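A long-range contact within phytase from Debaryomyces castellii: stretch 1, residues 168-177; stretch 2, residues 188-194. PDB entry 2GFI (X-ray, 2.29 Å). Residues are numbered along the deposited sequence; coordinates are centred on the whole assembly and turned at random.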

# COMPACT_ATOMS: atom_id res chain seq x y z
N VAL A 168 -22.52 12.95 -19.62
CA VAL A 168 -22.51 13.98 -18.58
C VAL A 168 -23.78 13.83 -17.72
O VAL A 168 -23.75 13.85 -16.47
CB VAL A 168 -22.49 15.38 -19.19
CG1 VAL A 168 -22.76 16.42 -18.16
CG2 VAL A 168 -21.14 15.68 -19.86
N TYR A 169 -24.89 13.67 -18.43
CA TYR A 169 -26.16 13.59 -17.80
C TYR A 169 -26.20 12.35 -16.92
O TYR A 169 -26.72 12.37 -15.80
CB TYR A 169 -27.28 13.52 -18.85
CG TYR A 169 -28.60 13.17 -18.20
CD1 TYR A 169 -29.38 14.15 -17.56
CD2 TYR A 169 -29.04 11.87 -18.18
CE1 TYR A 169 -30.58 13.82 -16.93
CE2 TYR A 169 -30.21 11.54 -17.56
CZ TYR A 169 -30.98 12.51 -16.95
OH TYR A 169 -32.14 12.12 -16.37
N GLN A 170 -25.66 11.26 -17.45
CA GLN A 170 -25.67 10.00 -16.71
C GLN A 170 -24.80 10.11 -15.47
O GLN A 170 -25.17 9.68 -14.40
CB GLN A 170 -25.26 8.82 -17.60
CG GLN A 170 -25.45 7.51 -16.91
CD GLN A 170 -25.37 6.35 -17.85
OE1 GLN A 170 -24.42 6.26 -18.63
NE2 GLN A 170 -26.36 5.44 -17.78
N THR A 171 -23.66 10.75 -15.60
CA THR A 171 -22.81 11.04 -14.47
C THR A 171 -23.62 11.73 -13.38
O THR A 171 -23.56 11.30 -12.21
CB THR A 171 -21.65 11.89 -14.91
OG1 THR A 171 -20.87 11.12 -15.81
CG2 THR A 171 -20.69 12.14 -13.74
N SER A 172 -24.41 12.73 -13.77
CA SER A 172 -25.07 13.59 -12.80
C SER A 172 -26.03 12.73 -12.01
O SER A 172 -26.19 12.93 -10.82
CB SER A 172 -25.78 14.79 -13.47
OG SER A 172 -26.97 14.39 -14.13
N GLN A 173 -26.63 11.76 -12.69
CA GLN A 173 -27.65 10.88 -12.11
C GLN A 173 -27.04 9.85 -11.20
O GLN A 173 -27.61 9.52 -10.18
CB GLN A 173 -28.45 10.17 -13.20
CG GLN A 173 -29.25 11.14 -14.05
CD GLN A 173 -30.12 12.03 -13.18
OE1 GLN A 173 -29.79 13.20 -12.95
NE2 GLN A 173 -31.17 11.47 -12.65
N TYR A 174 -25.89 9.31 -11.59
CA TYR A 174 -25.22 8.38 -10.70
C TYR A 174 -24.71 9.10 -9.46
O TYR A 174 -24.83 8.58 -8.38
CB TYR A 174 -24.10 7.64 -11.41
CG TYR A 174 -24.61 6.39 -12.06
CD1 TYR A 174 -25.13 6.42 -13.34
CD2 TYR A 174 -24.60 5.18 -11.38
CE1 TYR A 174 -25.60 5.26 -13.96
CE2 TYR A 174 -25.04 4.01 -11.98
CZ TYR A 174 -25.56 4.07 -13.28
OH TYR A 174 -26.04 2.92 -13.88
N PHE A 175 -24.17 10.30 -9.64
CA PHE A 175 -23.75 11.09 -8.54
C PHE A 175 -24.91 11.37 -7.60
O PHE A 175 -24.78 11.13 -6.40
CB PHE A 175 -23.19 12.42 -9.05
CG PHE A 175 -22.72 13.32 -7.94
CD1 PHE A 175 -21.39 13.35 -7.57
CD2 PHE A 175 -23.64 14.10 -7.22
CE1 PHE A 175 -20.96 14.16 -6.53
CE2 PHE A 175 -23.22 14.91 -6.16
CZ PHE A 175 -21.89 14.94 -5.82
N ALA A 176 -26.04 11.85 -8.14
CA ALA A 176 -27.21 12.20 -7.35
C ALA A 176 -27.71 10.99 -6.61
O ALA A 176 -28.11 11.08 -5.44
CB ALA A 176 -28.30 12.82 -8.22
N ARG A 177 -27.65 9.82 -7.27
CA ARG A 177 -28.05 8.59 -6.63
C ARG A 177 -27.10 8.21 -5.51
O ARG A 177 -27.53 7.72 -4.46
CB ARG A 177 -28.15 7.47 -7.64
CG ARG A 177 -29.35 7.60 -8.55
CD ARG A 177 -29.35 6.57 -9.67
NE ARG A 177 -30.44 6.81 -10.60
CZ ARG A 177 -31.65 6.31 -10.45
NH1 ARG A 177 -31.93 5.58 -9.37
NH2 ARG A 177 -32.60 6.57 -11.35
N THR A 188 -37.22 13.94 -4.93
CA THR A 188 -36.16 14.52 -4.09
C THR A 188 -35.04 15.16 -4.87
O THR A 188 -34.27 15.94 -4.32
CB THR A 188 -35.64 13.52 -3.08
OG1 THR A 188 -35.12 12.37 -3.76
CG2 THR A 188 -36.82 12.99 -2.21
N VAL A 189 -34.96 14.86 -6.17
CA VAL A 189 -33.91 15.43 -7.03
C VAL A 189 -34.57 16.01 -8.25
O VAL A 189 -35.42 15.36 -8.86
CB VAL A 189 -32.84 14.36 -7.48
CG1 VAL A 189 -31.75 15.02 -8.37
CG2 VAL A 189 -32.24 13.63 -6.28
N LYS A 190 -34.20 17.23 -8.60
CA LYS A 190 -34.68 17.78 -9.83
C LYS A 190 -33.47 18.13 -10.67
O LYS A 190 -32.63 18.95 -10.27
CB LYS A 190 -35.60 18.98 -9.57
CG LYS A 190 -37.01 18.59 -8.92
CD LYS A 190 -37.81 17.52 -9.71
CE LYS A 190 -39.25 17.37 -9.20
NZ LYS A 190 -40.08 16.53 -10.17
N THR A 191 -33.39 17.51 -11.84
CA THR A 191 -32.27 17.72 -12.71
C THR A 191 -32.63 18.73 -13.78
O THR A 191 -33.64 18.59 -14.47
CB THR A 191 -31.86 16.40 -13.38
OG1 THR A 191 -31.41 15.51 -12.36
CG2 THR A 191 -30.66 16.60 -14.28
N ASN A 192 -31.75 19.71 -13.93
CA ASN A 192 -31.86 20.74 -14.93
C ASN A 192 -30.84 20.46 -15.99
O ASN A 192 -29.64 20.48 -15.74
CB ASN A 192 -31.65 22.10 -14.27
CG ASN A 192 -32.54 22.26 -13.05
OD1 ASN A 192 -33.76 22.29 -13.18
ND2 ASN A 192 -31.94 22.27 -11.87
N ILE A 193 -31.33 20.12 -17.17
CA ILE A 193 -30.52 19.73 -18.28
C ILE A 193 -30.39 20.97 -19.12
O ILE A 193 -31.36 21.44 -19.69
CB ILE A 193 -31.21 18.62 -19.09
CG1 ILE A 193 -31.71 17.50 -18.19
CG2 ILE A 193 -30.26 18.07 -20.17
CD1 ILE A 193 -32.49 16.44 -18.96
N ILE A 194 -29.18 21.47 -19.21
CA ILE A 194 -28.89 22.73 -19.84
C ILE A 194 -28.26 22.39 -21.17
O ILE A 194 -27.19 21.74 -21.24
CB ILE A 194 -27.94 23.52 -18.92
CG1 ILE A 194 -28.65 23.81 -17.60
CG2 ILE A 194 -27.50 24.81 -19.54
CD1 ILE A 194 -27.73 23.60 -16.47
O HOH W 1 -32.85 13.38 -11.86

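A helix, residues 168-177, lies against a strand that begins at Val189, and the two run nearly antiparallel, their axes 163° apart and 10.4 Å from each other at closest approach. The contact is narrow, burying 226 Å² in all. Each element supplies a row of side chains: on the helix Tyr169, then Ser172 and Gln173, then Ala176, which recur about one turn apart and so lie along one side of the helix; on the strand Val189, Thr191 and Ile193, alternate residues whose CA-to-CB bonds point toward the helix, while those of Lys190 and Asn192 point away.

At the center, Gln173 meets Thr191. The CA-to-CB bond of Gln173 points sideways, and the chain bends to bring its end nearer: with chi1 at -64° and chi2 at -53°, both m, it is folded rather than extended. There Thr191 OG1 donates a hydrogen bond to Gln173 OE1 at 2.9 Å. Water 1 closes a second path between the same side chains: it accepts a hydrogen bond from Gln173 NE2 at 2.7 Å and donates one to Thr191 OG1 at 2.6 Å. Glutamine suits the site because its amide offers both an acceptor and a donor, and the threonine hydroxyl can give one hydrogen bond while receiving another.

Threonine also has an apolar branch. In its m rotamer (chi1 -64°), Thr191 sends OG1 to Gln173 while CG2 lies 3.8 Å from Tyr169 CE1. The tyrosine too starts sideways, but chi1 at 169° (t) brings the ring nearer the strand, and chi2 at 81° sets the tilt of its plane; Tyr169 CE1 also lies 3.8 Å from Ile193 CD1. Both methyl groups approach the ring obliquely. Ile193 reaches it with chi1 m and chi2 t (175°), the latter extending the chain out to CD1. The tyrosine suits the place because its long side chain carries CE1 to a point where the methyls of two alternate strand residues both meet it.

The CA-to-CB bond of Ser172 points toward the strand, but its hydroxyl is spent on the helix's own backbone: with chi1 at 74° (p), Ser172 OG donates a hydrogen bond to Tyr169 O at 2.6 Å, one turn back. The small, buried side chain thus satisfies its hydroxyl within the helix, and Ser172 OG stands 4.3 Å from Thr191 CG2.

At the other end, Ala176 and Val189 are both buried and make a purely apolar contact. The CA atoms of Ala176 and Val189 are 7.4 Å apart. Chi1 t (-179°) places both Val189 methyls on the helix side, with Val189 CG1 4.1 Å and Val189 CG2 4.5 Å from Ala176 CB; a single methyl on the helix is enough for contact at this close backbone spacing.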